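Local coordinates for protein catechol 1,2-dioxygenase (Acinetobacter sp., PDB 1DLT) that uses one ferric ion per subunit to catalyse the intradiol cleavage of catechol by dioxygen, yielding cis,cis-muconate, at residues A[195-200]-A[223-228]. Residues are numbered along the deposited sequence; the frame is centred on the assembly and turned at random.
With FE (Fe (III) ion), chain C; CAQ (catechol), chain D.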
ATOM      1  N   ILE A 195       3.060  35.115   3.427  1.00 16.40           N
ATOM      2  CA  ILE A 195       2.333  35.447   2.194  1.00 17.75           C
ATOM      3  C   ILE A 195       1.070  34.604   2.166  1.00 18.27           C
ATOM      4  O   ILE A 195       1.001  33.571   2.836  1.00 18.52           O
ATOM      5  CB  ILE A 195       3.157  35.104   0.906  1.00 19.64           C
ATOM      6  CG1 ILE A 195       3.526  33.619   0.922  1.00 20.20           C
ATOM      7  CG2 ILE A 195       4.420  35.968   0.810  1.00 17.78           C
ATOM      8  CD1 ILE A 195       4.255  33.164  -0.313  1.00 23.33           C
ATOM      9  N   LEU A 196       0.072  35.037   1.400  1.00 18.52           N
ATOM     10  CA  LEU A 196      -1.161  34.265   1.280  1.00 18.25           C
ATOM     11  C   LEU A 196      -0.872  33.006   0.491  1.00 17.89           C
ATOM     12  O   LEU A 196      -0.343  33.058  -0.626  1.00 17.04           O
ATOM     13  CB  LEU A 196      -2.245  35.040   0.545  1.00 18.84           C
ATOM     14  CG  LEU A 196      -3.262  35.805   1.353  1.00 22.51           C
ATOM     15  CD1 LEU A 196      -4.267  36.452   0.381  1.00 23.91           C
ATOM     16  CD2 LEU A 196      -3.985  34.863   2.277  1.00 21.32           C
ATOM     17  N   PRO A 197      -1.191  31.842   1.071  1.00 17.63           N
ATOM     18  CA  PRO A 197      -0.961  30.563   0.401  1.00 17.20           C
ATOM     19  C   PRO A 197      -2.001  30.351  -0.692  1.00 18.50           C
ATOM     20  O   PRO A 197      -3.042  31.005  -0.701  1.00 17.93           O
ATOM     21  CB  PRO A 197      -1.133  29.566   1.536  1.00 18.27           C
ATOM     22  CG  PRO A 197      -2.244  30.203   2.300  1.00 18.14           C
ATOM     23  CD  PRO A 197      -1.729  31.622   2.422  1.00 17.37           C
ATOM     24  N   ALA A 198      -1.699  29.472  -1.638  1.00 19.29           N
ATOM     25  CA  ALA A 198      -2.652  29.128  -2.693  1.00 20.22           C
ATOM     26  C   ALA A 198      -3.074  27.711  -2.302  1.00 21.02           C
ATOM     27  O   ALA A 198      -2.322  27.014  -1.628  1.00 21.71           O
ATOM     28  CB  ALA A 198      -1.973  29.100  -4.065  1.00 18.79           C
ATOM     29  N   GLY A 199      -4.262  27.290  -2.709  1.00 21.72           N
ATOM     30  CA  GLY A 199      -4.699  25.944  -2.381  1.00 24.08           C
ATOM     31  C   GLY A 199      -3.695  24.896  -2.857  1.00 25.81           C
ATOM     32  O   GLY A 199      -2.918  25.136  -3.796  1.00 28.22           O
ATOM     33  N   TYR A 200      -3.677  23.748  -2.182  1.00 25.05           N
ATOM     34  CA  TYR A 200      -2.801  22.634  -2.539  1.00 24.33           C
ATOM     35  C   TYR A 200      -3.570  21.709  -3.516  1.00 24.57           C
ATOM     36  O   TYR A 200      -4.797  21.539  -3.409  1.00 23.92           O
ATOM     37  CB  TYR A 200      -2.442  21.862  -1.272  1.00 24.53           C
ATOM     38  CG  TYR A 200      -1.683  20.587  -1.497  1.00 25.09           C
ATOM     39  CD1 TYR A 200      -0.298  20.586  -1.558  1.00 25.20           C
ATOM     40  CD2 TYR A 200      -2.357  19.372  -1.677  1.00 24.87           C
ATOM     41  CE1 TYR A 200       0.410  19.410  -1.789  1.00 25.87           C
ATOM     42  CE2 TYR A 200      -1.660  18.181  -1.914  1.00 24.76           C
ATOM     43  CZ  TYR A 200      -0.279  18.209  -1.968  1.00 25.41           C
ATOM     44  OH  TYR A 200       0.421  17.049  -2.230  1.00 26.54           O
ATOM     45  N   ALA A 223      -7.100  27.230  -0.043  1.00 12.46           N
ATOM     46  CA  ALA A 223      -5.912  27.854   0.544  1.00 12.54           C
ATOM     47  C   ALA A 223      -6.091  27.751   2.075  1.00 12.64           C
ATOM     48  O   ALA A 223      -7.157  28.089   2.613  1.00 11.51           O
ATOM     49  CB  ALA A 223      -5.811  29.311   0.108  1.00 13.24           C
ATOM     50  N   HIS A 224      -5.056  27.271   2.764  1.00 12.07           N
ATOM     51  CA  HIS A 224      -5.154  27.081   4.201  1.00 12.12           C
ATOM     52  C   HIS A 224      -3.813  27.194   4.911  1.00 11.97           C
ATOM     53  O   HIS A 224      -2.737  27.101   4.300  1.00 11.48           O
ATOM     54  CB  HIS A 224      -5.737  25.709   4.518  1.00 10.91           C
ATOM     55  CG  HIS A 224      -4.906  24.591   3.997  1.00 11.29           C
ATOM     56  ND1 HIS A 224      -4.864  24.263   2.661  1.00 12.09           N
ATOM     57  CD2 HIS A 224      -3.995  23.803   4.608  1.00 11.96           C
ATOM     58  CE1 HIS A 224      -3.966  23.318   2.464  1.00 12.50           C
ATOM     59  NE2 HIS A 224      -3.422  23.021   3.635  1.00 16.88           N
ATOM     60  N   ILE A 225      -3.904  27.382   6.220  1.00 11.61           N
ATOM     61  CA  ILE A 225      -2.727  27.531   7.052  1.00 12.22           C
ATOM     62  C   ILE A 225      -2.829  26.586   8.238  1.00 12.08           C
ATOM     63  O   ILE A 225      -3.834  26.581   8.946  1.00 12.59           O
ATOM     64  CB  ILE A 225      -2.601  28.973   7.555  1.00 11.44           C
ATOM     65  CG1 ILE A 225      -2.546  29.912   6.344  1.00 12.95           C
ATOM     66  CG2 ILE A 225      -1.322  29.105   8.424  1.00 12.46           C
ATOM     67  CD1 ILE A 225      -2.525  31.433   6.646  1.00 13.83           C
ATOM     68  N   HIS A 226      -1.788  25.795   8.440  1.00 12.42           N
ATOM     69  CA  HIS A 226      -1.741  24.809   9.509  1.00 14.03           C
ATOM     70  C   HIS A 226      -1.272  25.390  10.854  1.00 15.39           C
ATOM     71  O   HIS A 226      -0.455  26.320  10.892  1.00 14.85           O
ATOM     72  CB  HIS A 226      -0.778  23.695   9.124  1.00 12.70           C
ATOM     73  CG  HIS A 226      -1.238  22.847   7.991  1.00 14.24           C
ATOM     74  ND1 HIS A 226      -1.993  21.708   8.179  1.00 13.04           N
ATOM     75  CD2 HIS A 226      -1.030  22.949   6.660  1.00 11.71           C
ATOM     76  CE1 HIS A 226      -2.224  21.143   7.006  1.00 12.21           C
ATOM     77  NE2 HIS A 226      -1.652  21.876   6.072  1.00 13.22           N
ATOM     78  N   TYR A 227      -1.783  24.806  11.937  1.00 15.30           N
ATOM     79  CA  TYR A 227      -1.422  25.190  13.284  1.00 15.28           C
ATOM     80  C   TYR A 227      -1.268  23.982  14.208  1.00 15.64           C
ATOM     81  O   TYR A 227      -2.021  23.024  14.126  1.00 13.77           O
ATOM     82  CB  TYR A 227      -2.511  26.048  13.978  1.00 15.65           C
ATOM     83  CG  TYR A 227      -2.653  27.499  13.597  1.00 14.37           C
ATOM     84  CD1 TYR A 227      -3.404  27.884  12.490  1.00 15.72           C
ATOM     85  CD2 TYR A 227      -2.072  28.494  14.379  1.00 14.78           C
ATOM     86  CE1 TYR A 227      -3.580  29.235  12.181  1.00 18.07           C
ATOM     87  CE2 TYR A 227      -2.238  29.846  14.079  1.00 16.74           C
ATOM     88  CZ  TYR A 227      -2.998  30.203  12.983  1.00 17.23           C
ATOM     89  OH  TYR A 227      -3.236  31.520  12.709  1.00 18.37           O
ATOM     90  N   PHE A 228      -0.272  24.072  15.077  1.00 16.43           N
ATOM     91  CA  PHE A 228      -0.078  23.164  16.198  1.00 15.78           C
ATOM     92  C   PHE A 228       0.040  24.194  17.331  1.00 16.66           C
ATOM     93  O   PHE A 228       0.774  25.187  17.188  1.00 16.92           O
ATOM     94  CB  PHE A 228       1.205  22.449  16.169  1.00 14.65           C
ATOM     95  CG  PHE A 228       1.235  21.097  15.532  1.00 15.55           C
ATOM     96  CD1 PHE A 228       0.088  20.262  15.439  1.00 15.26           C
ATOM     97  CD2 PHE A 228       2.437  20.608  15.090  1.00 15.66           C
ATOM     98  CE1 PHE A 228       0.230  18.938  14.904  1.00 16.29           C
ATOM     99  CE2 PHE A 228       2.581  19.322  14.570  1.00 14.92           C
ATOM    100  CZ  PHE A 228       1.474  18.483  14.482  1.00 13.41           C
TER
HETATM  101 FE    FE C 400      -1.789  21.719   4.106  1.00 18.72          FE
HETATM  102  C1  CAQ D 401      -3.446  16.987   2.745  0.65 17.69           C
HETATM  103  C2  CAQ D 401      -3.765  17.941   3.760  0.65 16.81           C
HETATM  104  C3  CAQ D 401      -3.243  19.225   3.690  0.65 17.19           C
HETATM  105  O3  CAQ D 401      -3.544  20.145   4.669  0.65 17.65           O
HETATM  106  C4  CAQ D 401      -2.421  19.593   2.640  0.65 16.83           C
HETATM  107  O4  CAQ D 401      -1.918  20.868   2.584  0.65 19.89           O
HETATM  108  C5  CAQ D 401      -2.099  18.690   1.649  0.65 17.97           C
HETATM  109  C6  CAQ D 401      -2.624  17.357   1.703  0.65 18.25           C
HETATM  110  O   HOH W   1      -2.983  25.877   0.960  1.00 16.84           O
HETATM  111  O   HOH W   2      -1.051  19.428   3.797  0.35  5.54           O
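Pro-197 makes the apolar part of the contact, where the loop 195-200 packs against segment 223-228. Its CG lies 4.3 Å from Ala-223 CB and 4.1 Å from Ile-225 CG1, the proline and isoleucine side chains crossing at about a right angle. Separately, the Ala-223 methyl closely approaches a carbonyl, CB standing 3.3 Å from Pro-197 O. Next along the loop, Gly-199 presents bare backbone to Ala-223.

Polar bridging falls to a water, which donates to Ala-198 O (2.9 Å) and accepts from His-224 N, tying loop to strand.

The arrangement illustrates how intradiol dioxygenases build a non-haem ferric centre: alternate residues of one β-strand send His-224 and His-226 to the same side. NE2 of His-224 binds iron at 2.1 Å and NE2 of His-226 does so at 2.0 Å, with Tyr-164 and a second water as further ligands. With chi1 at 61°, the His-224 imidazole swings back toward the loop; ND1 is hydrogen-bonded to Pro-222 O while NE2 is held by iron, so the ring is fixed from both nitrogens.

Catechol chelates the iron unevenly, O4 at 1.8 Å and O3 at 2.4 Å. The loop's Tyr-200, an iron-binding residue of this enzyme, stands away from the metal here, consistent with displacement of a tyrosine ligand on substrate binding in this family; one face of its ring lies against catechol C5, which is offset toward the rim.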